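Local coordinates for protein oxalate biosynthetic component 1 (Burkholderia thailandensis, PDB 5IKY) that takes part in quorum sensing-dependent oxalate production as a bifunctional enzyme, joining a serine hydrolase activity to an additional lyase activity, at residues Q385-P390 with D394-S399; P315-F320 with G325-N330; V972-A977 with R1073-S1078. All coordinates share one frame; numbering follows the deposited sequence.

Contact 1: Q385-P390 with D394-S399; sequences QYHRDP and DTSDDS
Q385 meets S399 at the open end of the hairpin. Its backbone N donates to S399 OG over 2.6 Å, nearly straight at 171°. The S399 hydroxyl gives its own hydrogen to D397 OD1, which uses its syn lone pair. S399 N reaches the same OD1 from above the carboxylate plane, forming an Asx turn, so this oxygen is held by two donors. Q385 O accepts from D398 N at 3.2 Å, with the donor well above the carbonyl plane. Q321 NE2 is a second donor to Q385 O.

Y386 presents a ring face to T395. T395 CB lies 3.9 Å from the Y386 ring centroid in a CH-pi contact, and T395 OG1 sits over the ring centre. S396 O is at the ring edge. Strands 386-388 and 395-397 form an antiparallel beta hairpin at the surface; it follows barrel strand 375-380 in the chain and precedes helix 403-415. H387 and S396 are its hydrogen-bonded pair: H387 N to S396 O is 2.9 Å, and S396 N to H387 O is 3.0 Å. H387 CB packs against D398 CB at 3.7 Å, while D398 OD2 turns to T355 OG1.

R388 runs alongside T395. A bend at chi3 (-72°) turns the guanidinium back, and R388 NH2 makes a 3.3 Å van der Waals contact with T395 CG2. D389 N bonds D394 O at 2.9 Å, and D389 OD1 accepts from S392 N in the connecting turn.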
ATOM      1  N   GLN A 385     -11.415  35.606   1.844  1.00 52.80           N
ATOM      2  CA  GLN A 385     -10.527  36.205   0.856  1.00 61.10           C
ATOM      3  C   GLN A 385     -10.845  37.675   0.605  1.00 60.66           C
ATOM      4  O   GLN A 385     -11.990  38.111   0.742  1.00 60.65           O
ATOM      5  CB  GLN A 385     -10.607  35.433  -0.465  1.00 47.95           C
ATOM      6  CG  GLN A 385      -9.874  34.102  -0.457  1.00 53.62           C
ATOM      7  CD  GLN A 385      -8.378  34.266  -0.639  1.00 65.53           C
ATOM      8  OE1 GLN A 385      -7.923  35.050  -1.476  1.00 64.44           O
ATOM      9  NE2 GLN A 385      -7.603  33.533   0.151  1.00 55.48           N
ATOM     10  N   TYR A 386      -9.820  38.431   0.232  1.00 59.78           N
ATOM     11  CA  TYR A 386      -9.983  39.823  -0.168  1.00 58.31           C
ATOM     12  C   TYR A 386      -9.725  40.003  -1.660  1.00 62.39           C
ATOM     13  O   TYR A 386      -8.845  39.360  -2.230  1.00 70.99           O
ATOM     14  CB  TYR A 386      -9.030  40.732   0.615  1.00 62.67           C
ATOM     15  CG  TYR A 386      -9.544  41.206   1.953  1.00 74.65           C
ATOM     16  CD1 TYR A 386     -10.897  41.446   2.160  1.00 69.18           C
ATOM     17  CD2 TYR A 386      -8.670  41.418   3.013  1.00 78.35           C
ATOM     18  CE1 TYR A 386     -11.363  41.885   3.389  1.00 74.74           C
ATOM     19  CE2 TYR A 386      -9.125  41.853   4.241  1.00 71.07           C
ATOM     20  CZ  TYR A 386     -10.471  42.083   4.425  1.00 77.75           C
ATOM     21  OH  TYR A 386     -10.926  42.516   5.648  1.00 91.71           O
ATOM     22  N   HIS A 387     -10.500  40.876  -2.290  1.00 62.05           N
ATOM     23  CA  HIS A 387     -10.083  41.463  -3.553  1.00 50.76           C
ATOM     24  C   HIS A 387      -9.621  42.878  -3.254  1.00 54.67           C
ATOM     25  O   HIS A 387     -10.259  43.589  -2.480  1.00 63.67           O
ATOM     26  CB  HIS A 387     -11.209  41.474  -4.583  1.00 51.27           C
ATOM     27  CG  HIS A 387     -10.905  42.301  -5.794  1.00 54.62           C
ATOM     28  ND1 HIS A 387     -11.233  43.637  -5.884  1.00 66.44           N
ATOM     29  CD2 HIS A 387     -10.299  41.985  -6.963  1.00 51.10           C
ATOM     30  CE1 HIS A 387     -10.845  44.107  -7.055  1.00 53.36           C
ATOM     31  NE2 HIS A 387     -10.275  43.125  -7.729  1.00 63.38           N
ATOM     32  N   ARG A 388      -8.509  43.284  -3.852  1.00 56.55           N
ATOM     33  CA  ARG A 388      -7.983  44.618  -3.611  1.00 59.14           C
ATOM     34  C   ARG A 388      -8.043  45.478  -4.863  1.00 68.62           C
ATOM     35  O   ARG A 388      -7.494  45.121  -5.905  1.00 83.99           O
ATOM     36  CB  ARG A 388      -6.547  44.543  -3.094  1.00 58.48           C
ATOM     37  CG  ARG A 388      -5.838  45.888  -3.048  1.00 67.05           C
ATOM     38  CD  ARG A 388      -4.709  45.861  -2.038  1.00 56.22           C
ATOM     39  NE  ARG A 388      -5.226  45.852  -0.674  1.00 92.01           N
ATOM     40  CZ  ARG A 388      -4.557  45.387   0.374  1.00 81.24           C
ATOM     41  NH1 ARG A 388      -3.349  44.875   0.212  1.00 82.22           N
ATOM     42  NH2 ARG A 388      -5.103  45.420   1.580  1.00108.17           N
ATOM     43  N   ASP A 389      -8.724  46.613  -4.750  1.00 72.75           N
ATOM     44  CA  ASP A 389      -8.780  47.581  -5.834  1.00 72.70           C
ATOM     45  C   ASP A 389      -7.395  48.164  -6.086  1.00 65.74           C
ATOM     46  O   ASP A 389      -6.799  48.768  -5.194  1.00 62.83           O
ATOM     47  CB  ASP A 389      -9.781  48.691  -5.512  1.00 74.85           C
ATOM     48  CG  ASP A 389      -9.798  49.782  -6.561  1.00 81.77           C
ATOM     49  OD1 ASP A 389      -9.035  50.757  -6.412  1.00 90.95           O
ATOM     50  OD2 ASP A 389     -10.570  49.664  -7.535  1.00116.14           O
ATOM     51  N   PRO A 390      -6.873  47.971  -7.307  1.00 69.47           N
ATOM     52  CA  PRO A 390      -5.536  48.450  -7.677  1.00 55.40           C
ATOM     53  C   PRO A 390      -5.382  49.965  -7.551  1.00 63.18           C
ATOM     54  O   PRO A 390      -4.281  50.441  -7.280  1.00 73.67           O
ATOM     55  CB  PRO A 390      -5.403  48.015  -9.140  1.00 60.03           C
ATOM     56  CG  PRO A 390      -6.354  46.882  -9.288  1.00 62.35           C
ATOM     57  CD  PRO A 390      -7.508  47.211  -8.396  1.00 62.73           C
ATOM     58  N   ASP A 394      -8.578  49.753  -1.541  1.00 67.68           N
ATOM     59  CA  ASP A 394      -9.710  49.260  -0.766  1.00 71.86           C
ATOM     60  C   ASP A 394      -9.902  47.767  -0.977  1.00 76.12           C
ATOM     61  O   ASP A 394      -9.603  47.236  -2.047  1.00 85.19           O
ATOM     62  CB  ASP A 394     -10.989  50.011  -1.143  1.00 84.54           C
ATOM     63  CG  ASP A 394     -10.994  51.444  -0.648  1.00 94.02           C
ATOM     64  OD1 ASP A 394      -9.980  51.876  -0.058  1.00 88.44           O
ATOM     65  OD2 ASP A 394     -12.013  52.138  -0.854  1.00 97.81           O
ATOM     66  N   THR A 395     -10.404  47.093   0.049  1.00 60.75           N
ATOM     67  CA  THR A 395     -10.629  45.660  -0.031  1.00 55.50           C
ATOM     68  C   THR A 395     -12.111  45.325   0.056  1.00 68.31           C
ATOM     69  O   THR A 395     -12.891  46.043   0.681  1.00 72.78           O
ATOM     70  CB  THR A 395      -9.876  44.908   1.079  1.00 60.59           C
ATOM     71  OG1 THR A 395     -10.335  45.356   2.360  1.00 70.17           O
ATOM     72  CG2 THR A 395      -8.382  45.160   0.966  1.00 65.22           C
ATOM     73  N   SER A 396     -12.492  44.230  -0.588  1.00 75.40           N
ATOM     74  CA  SER A 396     -13.858  43.737  -0.527  1.00 64.61           C
ATOM     75  C   SER A 396     -13.833  42.218  -0.451  1.00 54.07           C
ATOM     76  O   SER A 396     -12.812  41.594  -0.739  1.00 67.18           O
ATOM     77  CB  SER A 396     -14.667  44.213  -1.737  1.00 56.27           C
ATOM     78  OG  SER A 396     -13.979  43.968  -2.952  1.00 76.00           O
ATOM     79  N   ASP A 397     -14.955  41.629  -0.058  1.00 64.64           N
ATOM     80  CA  ASP A 397     -15.039  40.186   0.118  1.00 65.54           C
ATOM     81  C   ASP A 397     -15.136  39.466  -1.224  1.00 76.29           C
ATOM     82  O   ASP A 397     -16.111  39.632  -1.957  1.00 81.00           O
ATOM     83  CB  ASP A 397     -16.239  39.832   0.998  1.00 65.33           C
ATOM     84  CG  ASP A 397     -16.265  38.367   1.386  1.00 86.22           C
ATOM     85  OD1 ASP A 397     -15.201  37.714   1.325  1.00 86.06           O
ATOM     86  OD2 ASP A 397     -17.349  37.874   1.761  1.00 83.33           O
ATOM     87  N   ASP A 398     -14.122  38.666  -1.536  1.00 71.03           N
ATOM     88  CA  ASP A 398     -14.089  37.929  -2.794  1.00 61.96           C
ATOM     89  C   ASP A 398     -14.193  36.428  -2.546  1.00 57.22           C
ATOM     90  O   ASP A 398     -13.932  35.622  -3.439  1.00 71.18           O
ATOM     91  CB  ASP A 398     -12.806  38.245  -3.569  1.00 61.06           C
ATOM     92  CG  ASP A 398     -12.965  38.054  -5.067  1.00 82.82           C
ATOM     93  OD1 ASP A 398     -14.101  38.203  -5.569  1.00 68.01           O
ATOM     94  OD2 ASP A 398     -11.957  37.755  -5.743  1.00 84.00           O
ATOM     95  N   SER A 399     -14.577  36.062  -1.327  1.00 59.54           N
ATOM     96  CA  SER A 399     -14.616  34.662  -0.914  1.00 49.39           C
ATOM     97  C   SER A 399     -15.681  33.875  -1.669  1.00 51.48           C
ATOM     98  O   SER A 399     -16.719  34.423  -2.041  1.00 70.06           O
ATOM     99  CB  SER A 399     -14.869  34.562   0.594  1.00 53.04           C
ATOM    100  OG  SER A 399     -13.996  35.411   1.320  1.00 53.38           O
TER

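Contact 2: P315-F320 with G325-N330; sequences PGPVVF and GYDNPN
N328 reaches back to G316 with its side-chain amide. N328 CB lies 3.6 Å from G316 O. CG leaves anti to the carbonyl carbon (chi1 -58°) and also faces G316 O, which brings the amide over the G316 carbonyl. At the tip, N328 ND2 donates to G316 O over 2.7 Å. It comes from above the carbonyl plane, with an N-H...O angle of 149°. The other tip atom, OD1, accepts from R294 NH2 and lies in plane at the edge of the Y326 ring.

Beyond it, strands 318-319 and 325-326 pair as a short antiparallel hairpin. In the chain it follows strand 310-313 of the parallel barrel sheet and precedes helix 330-343. V318 N bonds Y326 O at 2.8 Å, and Y326 N bonds V318 O at 2.9 Å. Both side chains lie on one face of the hairpin. V318 CB stands 4.1 Å from the Y326 ring centroid in a CH-pi contact, and V318 CG2 is 3.8 Å from Y326 CZ. F320 turns its ring edge to G325, with F320 CD2 3.7 Å from G325 CA. R283 makes a cation-pi contact with the F320 ring.

Only two backbone bonds link these segments. The N328 amide adds a third just beyond the paired residues, and its ND2 and OD1 each have a partner in a buried setting.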
ATOM      1  N   PRO A 315      -4.724  31.345 -11.208  1.00 51.66           N
ATOM      2  CA  PRO A 315      -4.760  32.429 -12.193  1.00 51.17           C
ATOM      3  C   PRO A 315      -5.314  33.723 -11.601  1.00 58.52           C
ATOM      4  O   PRO A 315      -6.369  34.196 -12.022  1.00 61.83           O
ATOM      5  CB  PRO A 315      -5.680  31.877 -13.283  1.00 47.72           C
ATOM      6  CG  PRO A 315      -6.594  30.951 -12.551  1.00 53.86           C
ATOM      7  CD  PRO A 315      -5.777  30.342 -11.444  1.00 50.08           C
ATOM      8  N   GLY A 316      -4.600  34.281 -10.628  1.00 46.27           N
ATOM      9  CA  GLY A 316      -4.997  35.525  -9.995  1.00 52.11           C
ATOM     10  C   GLY A 316      -4.411  35.652  -8.602  1.00 67.10           C
ATOM     11  O   GLY A 316      -3.889  34.679  -8.058  1.00 54.22           O
ATOM     12  N   PRO A 317      -4.497  36.854  -8.014  1.00 56.73           N
ATOM     13  CA  PRO A 317      -3.947  37.119  -6.680  1.00 52.26           C
ATOM     14  C   PRO A 317      -4.634  36.305  -5.589  1.00 49.69           C
ATOM     15  O   PRO A 317      -5.837  36.059  -5.668  1.00 54.86           O
ATOM     16  CB  PRO A 317      -4.214  38.618  -6.476  1.00 50.50           C
ATOM     17  CG  PRO A 317      -4.453  39.168  -7.842  1.00 46.24           C
ATOM     18  CD  PRO A 317      -5.100  38.058  -8.610  1.00 53.93           C
ATOM     19  N   VAL A 318      -3.873  35.891  -4.584  1.00 49.13           N
ATOM     20  CA  VAL A 318      -4.447  35.225  -3.424  1.00 46.62           C
ATOM     21  C   VAL A 318      -4.239  36.108  -2.202  1.00 57.58           C
ATOM     22  O   VAL A 318      -3.113  36.280  -1.740  1.00 61.27           O
ATOM     23  CB  VAL A 318      -3.821  33.841  -3.185  1.00 54.44           C
ATOM     24  CG1 VAL A 318      -4.529  33.132  -2.042  1.00 59.08           C
ATOM     25  CG2 VAL A 318      -3.886  33.000  -4.456  1.00 54.35           C
ATOM     26  N   VAL A 319      -5.323  36.681  -1.691  1.00 59.58           N
ATOM     27  CA  VAL A 319      -5.231  37.616  -0.576  1.00 57.40           C
ATOM     28  C   VAL A 319      -6.108  37.182   0.595  1.00 53.34           C
ATOM     29  O   VAL A 319      -7.325  37.378   0.576  1.00 59.84           O
ATOM     30  CB  VAL A 319      -5.633  39.040  -1.007  1.00 57.92           C
ATOM     31  CG1 VAL A 319      -5.384  40.020   0.123  1.00 51.59           C
ATOM     32  CG2 VAL A 319      -4.867  39.457  -2.256  1.00 48.43           C
ATOM     33  N   PHE A 320      -5.486  36.595   1.613  1.00 64.33           N
ATOM     34  CA  PHE A 320      -6.217  36.132   2.788  1.00 62.48           C
ATOM     35  C   PHE A 320      -6.630  37.302   3.673  1.00 61.80           C
ATOM     36  O   PHE A 320      -5.833  38.204   3.933  1.00 66.38           O
ATOM     37  CB  PHE A 320      -5.373  35.145   3.600  1.00 49.26           C
ATOM     38  CG  PHE A 320      -4.952  33.924   2.831  1.00 54.34           C
ATOM     39  CD1 PHE A 320      -5.771  32.808   2.775  1.00 56.76           C
ATOM     40  CD2 PHE A 320      -3.732  33.888   2.175  1.00 53.27           C
ATOM     41  CE1 PHE A 320      -5.386  31.681   2.073  1.00 58.96           C
ATOM     42  CE2 PHE A 320      -3.339  32.763   1.470  1.00 53.84           C
ATOM     43  CZ  PHE A 320      -4.167  31.659   1.419  1.00 42.74           C
ATOM     44  N   GLY A 325      -0.607  35.887   1.841  1.00 74.55           N
ATOM     45  CA  GLY A 325      -1.040  35.677   0.476  1.00 52.18           C
ATOM     46  C   GLY A 325       0.088  35.929  -0.502  1.00 59.03           C
ATOM     47  O   GLY A 325       1.216  36.219  -0.103  1.00 67.27           O
ATOM     48  N   TYR A 326      -0.218  35.823  -1.788  1.00 54.92           N
ATOM     49  CA  TYR A 326       0.792  35.972  -2.827  1.00 52.64           C
ATOM     50  C   TYR A 326       0.137  36.361  -4.144  1.00 57.09           C
ATOM     51  O   TYR A 326      -1.044  36.092  -4.368  1.00 59.36           O
ATOM     52  CB  TYR A 326       1.599  34.677  -2.983  1.00 58.38           C
ATOM     53  CG  TYR A 326       0.753  33.426  -3.111  1.00 44.08           C
ATOM     54  CD1 TYR A 326       0.223  32.802  -1.986  1.00 50.26           C
ATOM     55  CD2 TYR A 326       0.493  32.862  -4.354  1.00 51.88           C
ATOM     56  CE1 TYR A 326      -0.548  31.660  -2.097  1.00 54.09           C
ATOM     57  CE2 TYR A 326      -0.277  31.716  -4.473  1.00 52.92           C
ATOM     58  CZ  TYR A 326      -0.794  31.121  -3.341  1.00 50.13           C
ATOM     59  OH  TYR A 326      -1.561  29.984  -3.449  1.00 71.21           O
ATOM     60  N   ASP A 327       0.907  37.006  -5.011  1.00 60.45           N
ATOM     61  CA  ASP A 327       0.395  37.439  -6.300  1.00 51.42           C
ATOM     62  C   ASP A 327       0.777  36.436  -7.385  1.00 69.32           C
ATOM     63  O   ASP A 327       1.747  35.692  -7.241  1.00 61.80           O
ATOM     64  CB  ASP A 327       0.922  38.834  -6.645  1.00 58.32           C
ATOM     65  CG  ASP A 327       0.246  39.426  -7.867  1.00 71.83           C
ATOM     66  OD1 ASP A 327      -0.976  39.217  -8.025  1.00 70.16           O
ATOM     67  OD2 ASP A 327       0.932  40.100  -8.665  1.00 66.48           O
ATOM     68  N   ASN A 328       0.002  36.407  -8.462  1.00 60.60           N
ATOM     69  CA  ASN A 328       0.311  35.553  -9.601  1.00 57.53           C
ATOM     70  C   ASN A 328       0.200  36.322 -10.916  1.00 58.21           C
ATOM     71  O   ASN A 328      -0.800  36.203 -11.624  1.00 52.17           O
ATOM     72  CB  ASN A 328      -0.613  34.327  -9.626  1.00 57.44           C
ATOM     73  CG  ASN A 328      -0.529  33.498  -8.348  1.00 60.22           C
ATOM     74  OD1 ASN A 328       0.387  32.696  -8.173  1.00 50.62           O
ATOM     75  ND2 ASN A 328      -1.494  33.684  -7.456  1.00 45.42           N
ATOM     76  N   PRO A 329       1.227  37.123 -11.240  1.00 56.80           N
ATOM     77  CA  PRO A 329       1.247  37.912 -12.476  1.00 52.22           C
ATOM     78  C   PRO A 329       1.137  37.035 -13.722  1.00 59.67           C
ATOM     79  O   PRO A 329       1.531  35.869 -13.693  1.00 61.24           O
ATOM     80  CB  PRO A 329       2.604  38.621 -12.422  1.00 48.99           C
ATOM     81  CG  PRO A 329       2.950  38.656 -10.972  1.00 44.50           C
ATOM     82  CD  PRO A 329       2.421  37.371 -10.413  1.00 45.87           C
ATOM     83  N   ASN A 330       0.614  37.607 -14.801  1.00 49.76           N
ATOM     84  CA  ASN A 330       0.297  36.852 -16.007  1.00 49.87           C
ATOM     85  C   ASN A 330       1.516  36.267 -16.723  1.00 61.82           C
ATOM     86  O   ASN A 330       1.486  35.115 -17.155  1.00 74.32           O
ATOM     87  CB  ASN A 330      -0.500  37.735 -16.970  1.00 50.07           C
ATOM     88  CG  ASN A 330      -1.870  38.096 -16.426  1.00 59.14           C
ATOM     89  OD1 ASN A 330      -2.544  37.268 -15.813  1.00 58.78           O
ATOM     90  ND2 ASN A 330      -2.288  39.338 -16.645  1.00 59.77           N
TER

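Contact 3: V972-A977 with R1073-S1078; sequences VSFGSA and RYLAAS
The F974 and Y1074 rings meet without stacking. L1075 CD2 covers one face of the F974 ring, 3.8 Å from its centroid in a CH-pi contact. Y1074 CD1 lies at the F974 edge, near the ring plane, 4.1 Å from F974 CD2. The Y1074 ring in turn has backbone over one face: F974 C stands above its centre, and G975 N lies toward the rim, 3.6 Å from Y1074 CE1.

The F974 and Y1074 side chains slide past each other in opposite directions. A chi1 of -68° sets the F974 ring beside its backbone N and opposite the carbonyl carbon, facing the helix. F974 CB then rests 4.1 Å from Y1074 CG. The Y1074 side chain runs the other way, along the chain at its corner, and its OH comes 3.4 Å from G975 CA. That hydroxyl is hydrogen-bonded outside the pair, to D997 OD2 and A994 N.

The contact joins the last turn of helix 1071-1076 to the corner near the C-terminal end of strand 969-976, an inner strand of the mixed sheet of the alpha/beta-hydrolase domain. F805 of helix 792-813 touches both F974 and L1075.

No hydrogen bond crosses between the two segments. G975, a glycine with positive phi, puts no side chain between its CA and the Y1074 ring. The contact is held by apolar and ring-face packing, and the buried tyrosine hydroxyl is satisfied by the neighbouring loop.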
ATOM      1  N   VAL A 972      -8.367 -28.855  -3.071  1.00 82.70           N
ATOM      2  CA  VAL A 972      -7.864 -27.819  -2.179  1.00 81.68           C
ATOM      3  C   VAL A 972      -6.624 -27.182  -2.798  1.00 80.13           C
ATOM      4  O   VAL A 972      -5.587 -27.830  -2.941  1.00 81.04           O
ATOM      5  CB  VAL A 972      -7.519 -28.372  -0.785  1.00 87.75           C
ATOM      6  CG1 VAL A 972      -6.966 -27.263   0.098  1.00 70.46           C
ATOM      7  CG2 VAL A 972      -8.744 -29.013  -0.147  1.00 81.83           C
ATOM      8  N   SER A 973      -6.738 -25.912  -3.170  1.00 77.56           N
ATOM      9  CA  SER A 973      -5.663 -25.228  -3.879  1.00 77.01           C
ATOM     10  C   SER A 973      -5.012 -24.143  -3.027  1.00 72.03           C
ATOM     11  O   SER A 973      -5.681 -23.233  -2.540  1.00 76.72           O
ATOM     12  CB  SER A 973      -6.196 -24.621  -5.183  1.00 77.61           C
ATOM     13  OG  SER A 973      -5.158 -24.007  -5.928  1.00 74.70           O
ATOM     14  N   PHE A 974      -3.699 -24.252  -2.848  1.00 68.13           N
ATOM     15  CA  PHE A 974      -2.927 -23.220  -2.165  1.00 68.87           C
ATOM     16  C   PHE A 974      -2.138 -22.407  -3.182  1.00 77.63           C
ATOM     17  O   PHE A 974      -1.256 -22.931  -3.864  1.00 76.10           O
ATOM     18  CB  PHE A 974      -1.985 -23.836  -1.129  1.00 81.00           C
ATOM     19  CG  PHE A 974      -2.692 -24.459   0.040  1.00 84.14           C
ATOM     20  CD1 PHE A 974      -3.020 -25.806   0.033  1.00 66.65           C
ATOM     21  CD2 PHE A 974      -3.032 -23.697   1.146  1.00 80.56           C
ATOM     22  CE1 PHE A 974      -3.672 -26.381   1.108  1.00 73.22           C
ATOM     23  CE2 PHE A 974      -3.685 -24.265   2.223  1.00 85.16           C
ATOM     24  CZ  PHE A 974      -4.006 -25.609   2.205  1.00 79.74           C
ATOM     25  N   GLY A 975      -2.464 -21.122  -3.281  1.00 76.86           N
ATOM     26  CA  GLY A 975      -1.839 -20.257  -4.261  1.00 66.25           C
ATOM     27  C   GLY A 975      -2.270 -20.616  -5.669  1.00 69.75           C
ATOM     28  O   GLY A 975      -1.476 -21.123  -6.460  1.00 70.43           O
ATOM     29  N   SER A 976      -3.536 -20.361  -5.980  1.00 64.73           N
ATOM     30  CA  SER A 976      -4.059 -20.620  -7.316  1.00 61.61           C
ATOM     31  C   SER A 976      -3.506 -19.609  -8.315  1.00 59.78           C
ATOM     32  O   SER A 976      -3.814 -18.420  -8.243  1.00 65.24           O
ATOM     33  CB  SER A 976      -5.587 -20.585  -7.315  1.00 62.69           C
ATOM     34  OG  SER A 976      -6.113 -21.558  -6.433  1.00 68.60           O
ATOM     35  N   ALA A 977      -2.686 -20.092  -9.242  1.00 59.20           N
ATOM     36  CA  ALA A 977      -2.014 -19.227 -10.206  1.00 65.31           C
ATOM     37  C   ALA A 977      -2.775 -19.154 -11.528  1.00 64.03           C
ATOM     38  O   ALA A 977      -2.264 -18.640 -12.524  1.00 67.54           O
ATOM     39  CB  ALA A 977      -0.593 -19.711 -10.442  1.00 53.61           C
ATOM     40  N   ARG A1073       5.135 -21.728   3.342  1.00 89.22           N
ATOM     41  CA  ARG A1073       4.487 -20.655   4.095  1.00 78.51           C
ATOM     42  C   ARG A1073       2.968 -20.745   4.012  1.00 79.89           C
ATOM     43  O   ARG A1073       2.268 -20.379   4.956  1.00 89.39           O
ATOM     44  CB  ARG A1073       4.942 -19.282   3.598  1.00 79.83           C
ATOM     45  CG  ARG A1073       6.407 -18.965   3.841  1.00 84.24           C
ATOM     46  CD  ARG A1073       6.708 -17.517   3.481  1.00 82.54           C
ATOM     47  NE  ARG A1073       8.112 -17.312   3.140  1.00 87.56           N
ATOM     48  CZ  ARG A1073       9.076 -17.103   4.031  1.00100.22           C
ATOM     49  NH1 ARG A1073       8.792 -17.080   5.326  1.00 98.77           N
ATOM     50  NH2 ARG A1073      10.327 -16.924   3.627  1.00 98.21           N
ATOM     51  N   TYR A1074       2.465 -21.223   2.879  1.00 78.44           N
ATOM     52  CA  TYR A1074       1.028 -21.402   2.701  1.00 79.78           C
ATOM     53  C   TYR A1074       0.480 -22.393   3.717  1.00 74.70           C
ATOM     54  O   TYR A1074      -0.607 -22.204   4.263  1.00 72.55           O
ATOM     55  CB  TYR A1074       0.708 -21.878   1.284  1.00 80.41           C
ATOM     56  CG  TYR A1074       0.274 -20.775   0.349  1.00 71.91           C
ATOM     57  CD1 TYR A1074      -0.983 -20.195   0.468  1.00 81.87           C
ATOM     58  CD2 TYR A1074       1.112 -20.321  -0.661  1.00 60.12           C
ATOM     59  CE1 TYR A1074      -1.391 -19.187  -0.386  1.00 74.37           C
ATOM     60  CE2 TYR A1074       0.713 -19.313  -1.522  1.00 71.49           C
ATOM     61  CZ  TYR A1074      -0.540 -18.750  -1.378  1.00 77.02           C
ATOM     62  OH  TYR A1074      -0.944 -17.746  -2.229  1.00 71.38           O
ATOM     63  N   LEU A1075       1.248 -23.447   3.969  1.00 69.80           N
ATOM     64  CA  LEU A1075       0.846 -24.481   4.912  1.00 74.82           C
ATOM     65  C   LEU A1075       1.247 -24.127   6.342  1.00 73.32           C
ATOM     66  O   LEU A1075       0.523 -24.427   7.290  1.00 78.16           O
ATOM     67  CB  LEU A1075       1.454 -25.827   4.516  1.00 77.28           C
ATOM     68  CG  LEU A1075       1.011 -26.381   3.161  1.00 86.12           C
ATOM     69  CD1 LEU A1075       1.759 -27.665   2.835  1.00 92.79           C
ATOM     70  CD2 LEU A1075      -0.494 -26.612   3.142  1.00 82.03           C
ATOM     71  N   ALA A1076       2.402 -23.484   6.491  1.00 78.84           N
ATOM     72  CA  ALA A1076       2.911 -23.121   7.810  1.00 76.41           C
ATOM     73  C   ALA A1076       2.016 -22.092   8.490  1.00 88.73           C
ATOM     74  O   ALA A1076       1.648 -22.249   9.654  1.00104.88           O
ATOM     75  CB  ALA A1076       4.336 -22.593   7.706  1.00 62.78           C
ATOM     76  N   ALA A1077       1.664 -21.042   7.754  1.00 83.36           N
ATOM     77  CA  ALA A1077       0.853 -19.960   8.300  1.00 80.20           C
ATOM     78  C   ALA A1077      -0.636 -20.298   8.287  1.00 82.68           C
ATOM     79  O   ALA A1077      -1.474 -19.454   8.600  1.00 78.26           O
ATOM     80  CB  ALA A1077       1.109 -18.669   7.529  1.00 71.05           C
ATOM     81  N   SER A1078      -0.959 -21.537   7.925  1.00 84.31           N
ATOM     82  CA  SER A1078      -2.346 -21.986   7.888  1.00 87.03           C
ATOM     83  C   SER A1078      -2.993 -21.907   9.268  1.00 98.44           C
ATOM     84  O   SER A1078      -2.440 -22.402  10.252  1.00104.96           O
ATOM     85  CB  SER A1078      -2.435 -23.415   7.346  1.00 95.50           C
ATOM     86  OG  SER A1078      -3.781 -23.857   7.296  1.00112.41           O
TER

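In the fold
Contacts 1 and 2 are two hairpins beside the parallel barrel sheet; contact 2 closes before contact 1 opens. Their centres are 12 Å apart and they touch. Y386 N lies 2.7 Å from V319 O, a probable hydrogen bond. The Q385 amide packs against V318 and F320, and its OE1 accepts from N353 ND2, with a weak bond from V319 N. Contact 2 lies closer to the magnesium ion at H227 and E477: the Y326 side chain is about 7 Å from the metal, that of Q385 about 11 Å. Contact 3 is far away, in the alpha/beta-hydrolase region. Its centre is 66 Å from that of contact 1 and 59 Å from that of contact 2, across the chain's centre.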